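Local coordinates for protein apolipophorin III (Locusta migratoria, PDB 1AEP) that assists the loading of diacylglycerol into the hemolymph lipoprotein lipophorin by covering its expanding hydrophobic surface, and so serves lipid transport during insect flight, at residues His16-Ala21 with Thr106-Gln111; His23-Thr28 with Asn99-Ala104; Asn39-Gln44 with Leu92-Gln97; Thr57-Glu62 with Gln131-Glu136; Gln113-Lys118 with Glu125-Val130. All coordinates share one frame; numbering follows the deposited sequence.

Contact 1 of 5, residues His16-Ala21 with Thr106-Gln111; sequences HTIVNA and TNVGHQ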
# COMPACT_ATOMS: atom_id res chain seq x y z
N HIS A 16 0.67 -4.59 10.29
CA HIS A 16 0.80 -3.85 11.51
C HIS A 16 1.10 -2.41 11.18
O HIS A 16 0.48 -1.48 11.71
CB HIS A 16 1.92 -4.46 12.33
CG HIS A 16 2.06 -3.86 13.71
ND1 HIS A 16 3.25 -3.26 14.12
CD2 HIS A 16 1.16 -3.75 14.73
CE1 HIS A 16 3.06 -2.82 15.37
NE2 HIS A 16 1.82 -3.11 15.76
N THR A 17 2.06 -2.26 10.30
CA THR A 17 2.46 -0.94 9.87
C THR A 17 1.23 -0.16 9.46
O THR A 17 0.87 0.84 10.06
CB THR A 17 3.52 -0.98 8.73
OG1 THR A 17 4.68 -1.60 9.18
CG2 THR A 17 3.86 0.42 8.21
N ILE A 18 0.57 -0.67 8.43
CA ILE A 18 -0.63 -0.01 7.93
C ILE A 18 -1.66 0.34 9.00
O ILE A 18 -2.19 1.45 9.03
CB ILE A 18 -1.29 -0.83 6.83
CG1 ILE A 18 -0.31 -1.05 5.67
CG2 ILE A 18 -2.54 -0.14 6.38
CD1 ILE A 18 -0.99 -1.43 4.37
N VAL A 19 -1.97 -0.63 9.86
CA VAL A 19 -2.97 -0.39 10.88
C VAL A 19 -2.71 0.87 11.70
O VAL A 19 -3.60 1.69 11.93
CB VAL A 19 -3.13 -1.60 11.77
CG1 VAL A 19 -3.83 -1.15 13.05
CG2 VAL A 19 -3.93 -2.67 11.04
N ASN A 20 -1.48 0.99 12.17
CA ASN A 20 -1.01 2.10 12.97
C ASN A 20 -1.10 3.43 12.21
O ASN A 20 -1.76 4.37 12.67
CB ASN A 20 0.44 1.72 13.31
CG ASN A 20 0.51 0.71 14.43
OD1 ASN A 20 -0.49 0.42 15.11
ND2 ASN A 20 1.72 0.26 14.70
N ALA A 21 -0.47 3.46 11.02
CA ALA A 21 -0.48 4.58 10.10
C ALA A 21 -1.88 5.13 9.97
O ALA A 21 -2.11 6.32 10.11
CB ALA A 21 0.00 4.17 8.69
N THR A 106 -6.25 0.62 3.71
CA THR A 106 -6.87 -0.61 4.08
C THR A 106 -6.96 -1.59 2.92
O THR A 106 -6.72 -2.76 3.10
CB THR A 106 -8.16 -0.33 4.80
OG1 THR A 106 -7.85 0.59 5.83
CG2 THR A 106 -8.64 -1.61 5.40
N ASN A 107 -7.26 -1.11 1.73
CA ASN A 107 -7.34 -2.00 0.58
C ASN A 107 -5.97 -2.58 0.17
O ASN A 107 -5.88 -3.71 -0.32
CB ASN A 107 -7.87 -1.26 -0.63
CG ASN A 107 -9.26 -0.79 -0.39
OD1 ASN A 107 -9.75 0.10 -1.10
ND2 ASN A 107 -9.87 -1.37 0.63
N VAL A 108 -4.89 -1.81 0.35
CA VAL A 108 -3.56 -2.28 -0.02
C VAL A 108 -3.15 -3.44 0.86
O VAL A 108 -2.53 -4.40 0.43
CB VAL A 108 -2.56 -1.13 0.03
CG1 VAL A 108 -1.14 -1.63 -0.03
CG2 VAL A 108 -2.83 -0.24 -1.15
N GLY A 109 -3.53 -3.34 2.13
CA GLY A 109 -3.23 -4.38 3.09
C GLY A 109 -3.97 -5.68 2.81
O GLY A 109 -3.39 -6.77 2.91
N HIS A 110 -5.25 -5.55 2.46
CA HIS A 110 -6.10 -6.71 2.18
C HIS A 110 -5.65 -7.46 0.96
O HIS A 110 -5.65 -8.68 0.96
CB HIS A 110 -7.57 -6.40 2.15
CG HIS A 110 -8.01 -6.01 3.50
ND1 HIS A 110 -9.11 -5.19 3.67
CD2 HIS A 110 -7.50 -6.32 4.72
CE1 HIS A 110 -9.23 -5.03 4.98
NE2 HIS A 110 -8.30 -5.69 5.64
N GLN A 111 -5.27 -6.70 -0.05
CA GLN A 111 -4.78 -7.25 -1.29
C GLN A 111 -3.45 -7.98 -1.10
O GLN A 111 -3.15 -8.94 -1.81
CB GLN A 111 -4.66 -6.11 -2.26
CG GLN A 111 -5.83 -6.12 -3.23
CD GLN A 111 -6.21 -4.72 -3.65
OE1 GLN A 111 -7.31 -4.22 -3.37
NE2 GLN A 111 -5.26 -4.06 -4.30
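I18 meets V108 and G109 in a small van der Waals contact between helices, with no polar bond between the segments, near the centre of the chain, where helix 7-25 lies against helix 94-121. The two segments run in roughly opposite directions, and their nearest alpha carbons, those of I18 and G109, are 7.0 Å apart. One side chain does nearly all of the bridging. The CA-CB bond of I18 points at the opposing helix, and its longer branch carries the terminal methyl across: CG1 lies beside the backbone N (chi1 -58°), and the chain then extends (chi2 -160°) to set CD1 on the backbone at G109. There the methyl is 3.9 Å from G109 N and equally far from G109 CA. G109 has no side chain on this surface, so I18 packs on bare main chain. V108 touches the same methyl from the flank, with its CG1 4.4 Å from I18 CD1, a looser van der Waals approach. The V108 side chain also touches L81, I85 and T141, while the adjacent T17 touches K142 and A145 of helix 131-154. T106 and T17 each turn their hydroxyl back to their own helix, bonding to Q102 O and Q13 O. With only dispersion and hydrophobic burial joining the two segments, this pairing has no directional bond to break, which is consistent with a bundle that probably gives up helix contacts when it passes from the soluble monomer to the lipoprotein.

Contact 2 of 5, residues His23-Thr28 with Asn99-Ala104; sequences HELHET and NSLQSA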
# COMPACT_ATOMS: atom_id res chain seq x y z
N HIS A 23 -4.38 4.74 12.12
CA HIS A 23 -4.82 5.30 13.40
C HIS A 23 -4.48 6.79 13.46
O HIS A 23 -5.30 7.62 13.84
CB HIS A 23 -4.12 4.61 14.63
CG HIS A 23 -4.60 5.00 16.04
ND1 HIS A 23 -5.79 4.50 16.58
CD2 HIS A 23 -4.04 5.84 17.00
CE1 HIS A 23 -5.93 5.03 17.81
NE2 HIS A 23 -4.90 5.84 18.10
N GLU A 24 -3.23 7.09 13.09
CA GLU A 24 -2.64 8.42 13.07
C GLU A 24 -3.26 9.42 12.14
O GLU A 24 -3.21 10.62 12.39
CB GLU A 24 -1.13 8.38 12.89
CG GLU A 24 -0.46 8.14 14.25
CD GLU A 24 0.71 9.03 14.40
OE1 GLU A 24 0.36 10.29 14.58
OE2 GLU A 24 1.85 8.63 14.36
N LEU A 25 -3.83 8.89 11.06
CA LEU A 25 -4.49 9.73 10.10
C LEU A 25 -5.44 10.69 10.79
O LEU A 25 -5.52 11.88 10.46
CB LEU A 25 -5.29 8.93 9.09
CG LEU A 25 -4.51 8.92 7.79
CD1 LEU A 25 -3.07 9.22 8.07
CD2 LEU A 25 -4.79 7.58 7.11
N HIS A 26 -6.14 10.17 11.81
CA HIS A 26 -7.13 10.89 12.66
C HIS A 26 -6.54 12.04 13.46
O HIS A 26 -7.25 12.91 13.96
CB HIS A 26 -7.83 10.00 13.73
CG HIS A 26 -8.69 8.94 13.20
ND1 HIS A 26 -8.71 7.64 13.73
CD2 HIS A 26 -9.56 8.99 12.18
CE1 HIS A 26 -9.60 6.95 13.00
NE2 HIS A 26 -10.11 7.73 12.06
N GLU A 27 -5.24 12.04 13.63
CA GLU A 27 -4.66 13.09 14.40
C GLU A 27 -4.31 14.27 13.53
O GLU A 27 -3.73 15.25 14.00
CB GLU A 27 -3.43 12.61 15.15
CG GLU A 27 -3.74 12.39 16.65
CD GLU A 27 -2.71 11.54 17.33
OE1 GLU A 27 -1.71 12.24 17.83
OE2 GLU A 27 -2.80 10.31 17.39
N THR A 28 -4.64 14.15 12.24
CA THR A 28 -4.36 15.24 11.32
C THR A 28 -5.35 16.34 11.60
O THR A 28 -5.16 17.49 11.23
CB THR A 28 -4.40 14.88 9.81
OG1 THR A 28 -5.50 14.08 9.50
CG2 THR A 28 -3.07 14.25 9.34
N ASN A 99 -11.08 9.95 4.55
CA ASN A 99 -11.78 8.72 4.31
C ASN A 99 -11.12 7.94 3.20
O ASN A 99 -10.82 6.76 3.33
CB ASN A 99 -13.28 8.93 3.96
CG ASN A 99 -14.06 9.65 5.03
OD1 ASN A 99 -15.03 10.36 4.75
ND2 ASN A 99 -13.60 9.50 6.25
N SER A 100 -10.85 8.67 2.12
CA SER A 100 -10.18 8.14 0.95
C SER A 100 -8.83 7.47 1.23
O SER A 100 -8.55 6.36 0.78
CB SER A 100 -10.05 9.26 -0.10
OG SER A 100 -9.98 8.78 -1.43
N LEU A 101 -8.00 8.18 1.98
CA LEU A 101 -6.72 7.62 2.32
C LEU A 101 -6.87 6.37 3.14
O LEU A 101 -6.30 5.34 2.81
CB LEU A 101 -5.88 8.60 3.12
CG LEU A 101 -4.58 8.87 2.38
CD1 LEU A 101 -3.61 9.58 3.29
CD2 LEU A 101 -3.97 7.57 1.88
N GLN A 102 -7.63 6.49 4.21
CA GLN A 102 -7.88 5.39 5.14
C GLN A 102 -8.36 4.11 4.49
O GLN A 102 -8.08 3.01 4.96
CB GLN A 102 -8.91 5.75 6.18
CG GLN A 102 -8.31 5.46 7.55
CD GLN A 102 -9.30 5.71 8.62
OE1 GLN A 102 -9.06 6.55 9.49
NE2 GLN A 102 -10.42 5.00 8.52
N SER A 103 -9.09 4.29 3.42
CA SER A 103 -9.61 3.16 2.71
C SER A 103 -8.53 2.62 1.82
O SER A 103 -8.25 1.42 1.82
CB SER A 103 -10.89 3.53 1.96
OG SER A 103 -10.75 3.39 0.56
N ALA A 104 -7.91 3.53 1.08
CA ALA A 104 -6.84 3.14 0.20
C ALA A 104 -5.84 2.29 0.97
O ALA A 104 -5.47 1.22 0.52
CB ALA A 104 -6.24 4.38 -0.45
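L25 supplies the apolar half of this contact, which joins the end of helix 7-25 to helix 94-121. Its CA-CB bond points at the opposing segment, and its CD2 methyl settles between two consecutive residues there: 4.1 Å from Q102 CG and 4.3 Å from L101 CB. The side chains of L25 and Q102 run alongside each other, head to tail, and the leucine methyl lies against the aliphatic part of the glutamine and not its amide. Behind this pair L25 also touches L105 and I152, and L101 touches A45, which carries the apolar layer on into the bundle.

Backbone bonds come next: in the first segment E27 N reaches E24 O at 2.8 Å and T28 N reaches L25 O at 3.0 Å, the i to i+3 spacing of a 3-10 turn.

The polar half lies toward solvent. Q102 is extended beyond CG (chi2 -176°), and this straight run carries its amide over to H26, where OE1 comes 3.0 Å from NE2. The angle is too poor for a hydrogen bond, and the approach to the ring is oblique; the imidazole and amide planes stand 82° apart, nearly perpendicular. With an alanine in place of Q102, L25 CD2 would probably lose the methylene it rests on and the H26 ring would lose the amide beside it. Q102 thus serves both sides of the contact: methylene against L25, amide beside the exposed H26.

Contact 3 of 5, residues Asn39-Gln44 with Leu92-Gln97; sequences NLLTEQ and LNLQDQ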
# COMPACT_ATOMS: atom_id res chain seq x y z
N ASN A 39 -3.57 19.83 3.10
CA ASN A 39 -2.44 19.92 2.22
C ASN A 39 -1.42 18.85 2.57
O ASN A 39 -0.82 18.19 1.71
CB ASN A 39 -1.87 21.35 2.31
CG ASN A 39 -2.24 22.17 1.11
OD1 ASN A 39 -1.54 22.17 0.09
ND2 ASN A 39 -3.35 22.88 1.22
N LEU A 40 -1.29 18.66 3.88
CA LEU A 40 -0.40 17.65 4.40
C LEU A 40 -0.83 16.28 3.86
O LEU A 40 -0.09 15.55 3.18
CB LEU A 40 -0.40 17.71 5.95
CG LEU A 40 -0.09 16.37 6.62
CD1 LEU A 40 1.39 16.24 6.89
CD2 LEU A 40 -0.81 16.15 7.92
N LEU A 41 -2.06 15.93 4.14
CA LEU A 41 -2.65 14.70 3.70
C LEU A 41 -2.51 14.47 2.19
O LEU A 41 -2.08 13.40 1.73
CB LEU A 41 -4.15 14.84 4.11
CG LEU A 41 -4.53 13.84 5.17
CD1 LEU A 41 -3.34 13.74 6.08
CD2 LEU A 41 -5.76 14.27 5.91
N THR A 42 -2.94 15.46 1.42
CA THR A 42 -2.92 15.30 0.00
C THR A 42 -1.56 14.92 -0.47
O THR A 42 -1.40 14.06 -1.34
CB THR A 42 -3.39 16.51 -0.68
OG1 THR A 42 -4.75 16.63 -0.36
CG2 THR A 42 -3.31 16.13 -2.16
N GLU A 43 -0.61 15.56 0.16
CA GLU A 43 0.78 15.34 -0.14
C GLU A 43 1.18 13.92 0.15
O GLU A 43 1.68 13.19 -0.71
CB GLU A 43 1.60 16.27 0.75
CG GLU A 43 3.08 16.26 0.40
CD GLU A 43 3.81 17.44 0.98
OE1 GLU A 43 4.31 17.44 2.08
OE2 GLU A 43 3.82 18.49 0.16
N GLN A 44 0.94 13.53 1.38
CA GLN A 44 1.26 12.20 1.80
C GLN A 44 0.60 11.15 0.93
O GLN A 44 1.21 10.16 0.52
CB GLN A 44 0.82 12.11 3.26
CG GLN A 44 1.74 13.01 4.07
CD GLN A 44 3.17 12.72 3.68
OE1 GLN A 44 3.64 11.58 3.76
NE2 GLN A 44 3.87 13.75 3.21
N LEU A 92 -11.91 17.02 -2.36
CA LEU A 92 -11.73 18.47 -2.23
C LEU A 92 -11.82 18.98 -0.81
O LEU A 92 -11.63 20.17 -0.58
CB LEU A 92 -12.64 19.32 -3.16
CG LEU A 92 -12.32 19.28 -4.65
CD1 LEU A 92 -10.85 18.98 -4.87
CD2 LEU A 92 -13.20 18.23 -5.33
N ASN A 93 -12.08 18.09 0.14
CA ASN A 93 -12.16 18.49 1.53
C ASN A 93 -11.48 17.50 2.45
O ASN A 93 -11.37 16.31 2.17
CB ASN A 93 -13.58 18.83 2.00
CG ASN A 93 -14.46 17.58 2.03
OD1 ASN A 93 -14.05 16.54 2.57
ND2 ASN A 93 -15.66 17.66 1.47
N LEU A 94 -11.01 18.01 3.57
CA LEU A 94 -10.37 17.21 4.57
C LEU A 94 -11.10 15.89 4.83
O LEU A 94 -10.52 14.81 4.79
CB LEU A 94 -10.33 18.08 5.83
CG LEU A 94 -9.36 17.58 6.91
CD1 LEU A 94 -7.98 17.55 6.30
CD2 LEU A 94 -9.32 18.49 8.14
N GLN A 95 -12.39 15.97 5.10
CA GLN A 95 -13.16 14.78 5.41
C GLN A 95 -13.01 13.64 4.43
O GLN A 95 -12.62 12.54 4.80
CB GLN A 95 -14.64 15.18 5.63
CG GLN A 95 -15.54 14.11 6.28
CD GLN A 95 -17.04 14.36 6.10
OE1 GLN A 95 -17.86 13.41 6.08
NE2 GLN A 95 -17.41 15.63 5.96
N ASP A 96 -13.37 13.91 3.17
CA ASP A 96 -13.32 12.91 2.14
C ASP A 96 -11.93 12.42 1.90
O ASP A 96 -11.71 11.24 1.63
CB ASP A 96 -14.13 13.34 0.91
CG ASP A 96 -15.54 13.61 1.37
OD1 ASP A 96 -16.11 12.91 2.19
OD2 ASP A 96 -16.06 14.70 0.85
N GLN A 97 -10.99 13.35 2.04
CA GLN A 97 -9.57 13.09 1.89
C GLN A 97 -9.09 12.05 2.87
O GLN A 97 -8.28 11.17 2.55
CB GLN A 97 -8.85 14.40 2.19
CG GLN A 97 -7.41 14.34 1.68
CD GLN A 97 -7.30 13.84 0.25
OE1 GLN A 97 -8.10 14.22 -0.64
NE2 GLN A 97 -6.32 12.96 0.05
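T42 and Q97 meet with the threonine hydroxyl above the plane of the glutamine amide: T42 OG1 is 3.8 Å from Q97 CD and 4.0 Å from Q97 NE2, and the two side chains cross at about a right angle. This is contact without a bond, because OG1 is engaged with L38 O in its own helix, while Q97 NE2 makes a weak hydrogen bond to A88 O. The other flat group, the N93 amide, caps the start of helix 94-121. Its OD1 accepts from D96 N at 2.8 Å, a nearly straight bond (173° at the hydrogen), and its ND2 bonds weakly to D96 OD2.

Nearer the Q97 backbone the contact turns apolar. With CG anti to the backbone N, chi1 (-164°) lays Q97 CG 4.1 Å from L41 CB, and the bend at chi2 turns the amide to T42. L41 CD2 in turn meets L94 CD1 at 4.0 Å, the two leucines crossing roughly at right angles. Replacing Q97 by an alanine would probably uncover T42, open a gap beside L41 CB and leave A88 O without its weak donor.

The two helices run in roughly the same direction here, 36-63 beside the first turn of 94-121. L94 also touches A37 and L38, Q97 reaches A45, and L41 packs on T28 in the connection that follows helix 7-25, so this contact joins helices 36-63 and 94-121 to that connection.

Contact 4 of 5, residues Thr57-Glu62 with Gln131-Glu136; sequences TSLKQE and QSALQE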
# COMPACT_ATOMS: atom_id res chain seq x y z
N THR A 57 4.28 -1.56 -11.14
CA THR A 57 5.03 -1.59 -12.37
C THR A 57 6.15 -2.60 -12.37
O THR A 57 6.42 -3.29 -13.34
CB THR A 57 5.53 -0.19 -12.71
OG1 THR A 57 4.36 0.54 -12.96
CG2 THR A 57 6.37 -0.24 -13.97
N SER A 58 6.79 -2.73 -11.26
CA SER A 58 7.86 -3.69 -11.26
C SER A 58 7.37 -5.13 -11.21
O SER A 58 8.04 -6.04 -11.68
CB SER A 58 8.79 -3.32 -10.14
OG SER A 58 8.22 -3.74 -8.95
N LEU A 59 6.20 -5.35 -10.67
CA LEU A 59 5.62 -6.67 -10.59
C LEU A 59 5.01 -7.04 -11.93
O LEU A 59 4.96 -8.19 -12.33
CB LEU A 59 4.43 -6.55 -9.62
CG LEU A 59 4.44 -7.28 -8.29
CD1 LEU A 59 5.82 -7.66 -7.88
CD2 LEU A 59 3.80 -6.35 -7.28
N LYS A 60 4.51 -6.03 -12.64
CA LYS A 60 3.95 -6.30 -13.93
C LYS A 60 5.07 -6.89 -14.81
O LYS A 60 4.88 -7.79 -15.61
CB LYS A 60 3.43 -5.00 -14.53
CG LYS A 60 1.92 -4.87 -14.50
CD LYS A 60 1.43 -3.43 -14.43
CE LYS A 60 -0.03 -3.32 -14.81
NZ LYS A 60 -0.58 -1.97 -14.68
N GLN A 61 6.26 -6.32 -14.63
CA GLN A 61 7.46 -6.68 -15.37
C GLN A 61 7.91 -8.09 -15.11
O GLN A 61 8.34 -8.84 -15.98
CB GLN A 61 8.57 -5.78 -14.86
CG GLN A 61 9.75 -5.76 -15.83
CD GLN A 61 11.05 -5.72 -15.10
OE1 GLN A 61 11.98 -6.41 -15.51
NE2 GLN A 61 11.09 -4.92 -14.02
N GLU A 62 7.79 -8.43 -13.86
CA GLU A 62 8.15 -9.74 -13.44
C GLU A 62 7.24 -10.77 -14.11
O GLU A 62 7.68 -11.78 -14.64
CB GLU A 62 7.96 -9.78 -11.94
CG GLU A 62 8.54 -11.05 -11.30
CD GLU A 62 10.02 -11.15 -11.51
OE1 GLU A 62 10.73 -10.19 -11.79
OE2 GLU A 62 10.43 -12.39 -11.36
N GLN A 131 8.82 -15.27 -5.82
CA GLN A 131 8.93 -15.00 -4.40
C GLN A 131 9.81 -13.78 -4.07
O GLN A 131 9.40 -12.90 -3.32
CB GLN A 131 9.29 -16.30 -3.64
CG GLN A 131 9.13 -16.28 -2.10
CD GLN A 131 10.44 -15.99 -1.37
OE1 GLN A 131 10.47 -15.96 -0.12
NE2 GLN A 131 11.52 -15.74 -2.12
N SER A 132 11.00 -13.71 -4.65
CA SER A 132 11.86 -12.56 -4.38
C SER A 132 11.16 -11.23 -4.67
O SER A 132 11.09 -10.33 -3.83
CB SER A 132 13.18 -12.67 -5.11
OG SER A 132 14.09 -13.36 -4.28
N ALA A 133 10.60 -11.13 -5.87
CA ALA A 133 9.88 -9.98 -6.33
C ALA A 133 8.73 -9.60 -5.42
O ALA A 133 8.58 -8.45 -5.03
CB ALA A 133 9.35 -10.26 -7.70
N LEU A 134 7.90 -10.58 -5.08
CA LEU A 134 6.80 -10.32 -4.18
C LEU A 134 7.34 -9.75 -2.88
O LEU A 134 6.80 -8.78 -2.36
CB LEU A 134 6.06 -11.62 -3.86
CG LEU A 134 5.03 -12.05 -4.90
CD1 LEU A 134 4.28 -13.34 -4.46
CD2 LEU A 134 4.08 -10.90 -5.18
N GLN A 135 8.41 -10.36 -2.37
CA GLN A 135 9.00 -9.94 -1.10
C GLN A 135 9.53 -8.52 -1.15
O GLN A 135 9.29 -7.72 -0.26
CB GLN A 135 10.12 -10.87 -0.62
CG GLN A 135 10.79 -10.44 0.68
CD GLN A 135 10.68 -11.44 1.82
OE1 GLN A 135 11.42 -11.35 2.83
NE2 GLN A 135 9.76 -12.39 1.67
N GLU A 136 10.27 -8.21 -2.19
CA GLU A 136 10.78 -6.89 -2.25
C GLU A 136 9.63 -5.88 -2.29
O GLU A 136 9.59 -4.88 -1.56
CB GLU A 136 11.94 -6.77 -3.25
CG GLU A 136 11.67 -6.23 -4.66
CD GLU A 136 12.87 -6.36 -5.56
OE1 GLU A 136 13.45 -7.42 -5.76
OE2 GLU A 136 13.23 -5.22 -6.11
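L59 and A133 bring the backbones of helices 36-63 and 131-154 together, their alpha carbons 6.9 Å apart. Both segments are regular helix, running in opposite directions, with i to i+4 bonds such as E62 N to S58 O and Q135 N to Q131 O. A133 is small enough for the other helix to lie close, and its CB points across. It is met there by two residues one helical turn apart.

E62 comes from one side with its aliphatic stem. With CG anti to the backbone N, chi1 (-170°) puts E62 CG 3.8 Å from A133 CB, and the bend at chi2 (62°) keeps E62 CD at 4.0 Å from the same methyl. L59 approaches with CD1, which lies 4.0 Å from A133 O and 4.4 Å from A133 CB. It also touches L74, F77 and A78 of helix 69-83, so this leucine spans two neighbours in the bundle.

The carboxylate of E62 has work outside the two segments: OE2 is hydrogen-bonded to H66 NE2, and OE1 makes a long, weak ion pair with K65 NZ. Those partners probably help to hold the folded rotamer. The glutamate thus gives its CG methylene to an alanine and its charge to the region just past the helix, a division of labour suited to the boundary between a bundle's apolar interior and its polar surface.

Contact 5 of 5, residues Gln113-Lys118 with Glu125-Val130; sequences QDIATK and EAWAPV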
# COMPACT_ATOMS: atom_id res chain seq x y z
N GLN A 113 -2.63 -9.44 1.79
CA GLN A 113 -2.97 -10.65 2.50
C GLN A 113 -3.46 -11.71 1.53
O GLN A 113 -3.01 -12.84 1.57
CB GLN A 113 -4.02 -10.37 3.56
CG GLN A 113 -3.52 -9.34 4.58
CD GLN A 113 -4.40 -9.21 5.82
OE1 GLN A 113 -3.89 -9.20 6.96
NE2 GLN A 113 -5.71 -9.08 5.60
N ASP A 114 -4.37 -11.33 0.63
CA ASP A 114 -4.91 -12.22 -0.40
C ASP A 114 -3.80 -12.97 -1.15
O ASP A 114 -3.74 -14.19 -1.15
CB ASP A 114 -5.53 -11.39 -1.51
CG ASP A 114 -7.00 -11.51 -1.54
OD1 ASP A 114 -7.67 -11.55 -0.53
OD2 ASP A 114 -7.48 -11.56 -2.77
N ILE A 115 -2.94 -12.21 -1.84
CA ILE A 115 -1.83 -12.79 -2.56
C ILE A 115 -0.91 -13.63 -1.69
O ILE A 115 -0.34 -14.61 -2.15
CB ILE A 115 -1.02 -11.72 -3.21
CG1 ILE A 115 -0.55 -12.28 -4.54
CG2 ILE A 115 0.16 -11.40 -2.32
CD1 ILE A 115 -1.53 -11.91 -5.64
N ALA A 116 -0.72 -13.26 -0.42
CA ALA A 116 0.16 -14.02 0.46
C ALA A 116 -0.39 -15.42 0.70
O ALA A 116 0.31 -16.42 0.58
CB ALA A 116 0.28 -13.32 1.80
N THR A 117 -1.66 -15.45 1.05
CA THR A 117 -2.43 -16.65 1.28
C THR A 117 -2.42 -17.54 0.04
O THR A 117 -2.22 -18.75 0.10
CB THR A 117 -3.85 -16.12 1.60
OG1 THR A 117 -3.97 -15.67 2.95
CG2 THR A 117 -4.95 -17.05 1.16
N LYS A 118 -2.59 -16.94 -1.13
CA LYS A 118 -2.56 -17.71 -2.34
C LYS A 118 -1.28 -18.52 -2.48
O LYS A 118 -1.29 -19.73 -2.71
CB LYS A 118 -2.55 -16.78 -3.55
CG LYS A 118 -3.63 -16.99 -4.59
CD LYS A 118 -4.73 -15.94 -4.51
CE LYS A 118 -5.00 -15.10 -5.77
NZ LYS A 118 -5.46 -13.71 -5.48
N GLU A 125 4.04 -25.43 -5.06
CA GLU A 125 4.98 -24.31 -4.86
C GLU A 125 5.10 -23.42 -6.10
O GLU A 125 6.14 -22.90 -6.48
CB GLU A 125 6.31 -24.76 -4.24
CG GLU A 125 6.29 -24.79 -2.69
CD GLU A 125 7.46 -25.51 -2.10
OE1 GLU A 125 7.57 -26.74 -2.12
OE2 GLU A 125 8.37 -24.71 -1.56
N ALA A 126 3.95 -23.27 -6.75
CA ALA A 126 3.85 -22.52 -7.98
C ALA A 126 4.35 -21.09 -7.94
O ALA A 126 4.78 -20.54 -8.97
CB ALA A 126 2.40 -22.48 -8.39
N TRP A 127 4.24 -20.47 -6.79
CA TRP A 127 4.62 -19.09 -6.64
C TRP A 127 6.08 -18.90 -6.34
O TRP A 127 6.58 -17.78 -6.31
CB TRP A 127 3.79 -18.47 -5.52
CG TRP A 127 2.38 -18.31 -5.94
CD1 TRP A 127 1.40 -19.25 -5.95
CD2 TRP A 127 1.85 -17.10 -6.47
NE1 TRP A 127 0.27 -18.71 -6.49
CE2 TRP A 127 0.53 -17.39 -6.84
CE3 TRP A 127 2.40 -15.83 -6.73
CZ2 TRP A 127 -0.26 -16.41 -7.43
CZ3 TRP A 127 1.62 -14.87 -7.30
CH2 TRP A 127 0.30 -15.17 -7.65
N ALA A 128 6.74 -19.98 -6.03
CA ALA A 128 8.14 -19.91 -5.69
C ALA A 128 8.98 -19.06 -6.63
O ALA A 128 9.90 -18.34 -6.25
CB ALA A 128 8.68 -21.30 -5.77
N PRO A 129 8.71 -19.21 -7.88
CA PRO A 129 9.53 -18.52 -8.85
C PRO A 129 9.51 -17.00 -8.83
O PRO A 129 10.40 -16.38 -9.43
CB PRO A 129 9.17 -19.13 -10.18
CG PRO A 129 8.48 -20.47 -9.84
CD PRO A 129 7.91 -20.31 -8.46
N VAL A 130 8.52 -16.41 -8.17
CA VAL A 130 8.41 -14.96 -8.15
C VAL A 130 8.45 -14.40 -6.75
O VAL A 130 8.15 -13.23 -6.55
CB VAL A 130 7.15 -14.48 -8.82
CG1 VAL A 130 7.14 -14.93 -10.25
CG2 VAL A 130 5.93 -15.04 -8.11
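W127 reaches back from the inter-helix loop to I115 and K118, on the last turns of helix 94-121. Starting at CB, which points toward that helix, the side chain sets CG beside the backbone N (chi1 -71°), and the ring stands steeply to the CA-CB bond (chi2 82°). On the pyrrole side, NE1 passes 4.2 Å from K118 O, too far to bond. Farther out on the benzene ring, CZ2 is 4.4 Å from K118 CG, part of the lysine's aliphatic stem; the amino end of K118 leads away. CH2 meets the I115 CD1 methyl obliquely at 4.2 Å. CE3, on the other flank, leans on L134 at the start of helix 131-154. Q73 of helix 69-83 and S122 also touch the indole, and I115 itself rests on F77.

The backbone carrying W127 is a type I beta turn from E125 to A128, with A128 N bonded to E125 O at 3.0 Å. V130 follows at the N-cap position of helix 131-154. Together these make a short connection between two antiparallel helices, an alpha-alpha hairpin; the buried tryptophan probably helps to cover this end of the five-helix bundle.

Overall arrangement
Contacts 1, 2 and 3 follow helix 94-121 back toward its start, and contact 5 lies near its end. This helix pairs with helix 7-25 in contacts 1 and 2, whose centres are 11 Å apart, and with helix 36-63 in contact 3. Contacts 2 and 3, about 9 Å apart centre to centre, touch each other. At the opposite end contacts 4 and 5 also touch, while contacts 3 and 5 stand about 34 Å apart, centre to centre. Along the chain contact 1 encloses contact 2, which encloses contact 3; contact 4 encloses contact 5 and crosses the other three, weaving the amphipathic helices into one elongated bundle, consistent with a soluble form able to rearrange on lipoprotein.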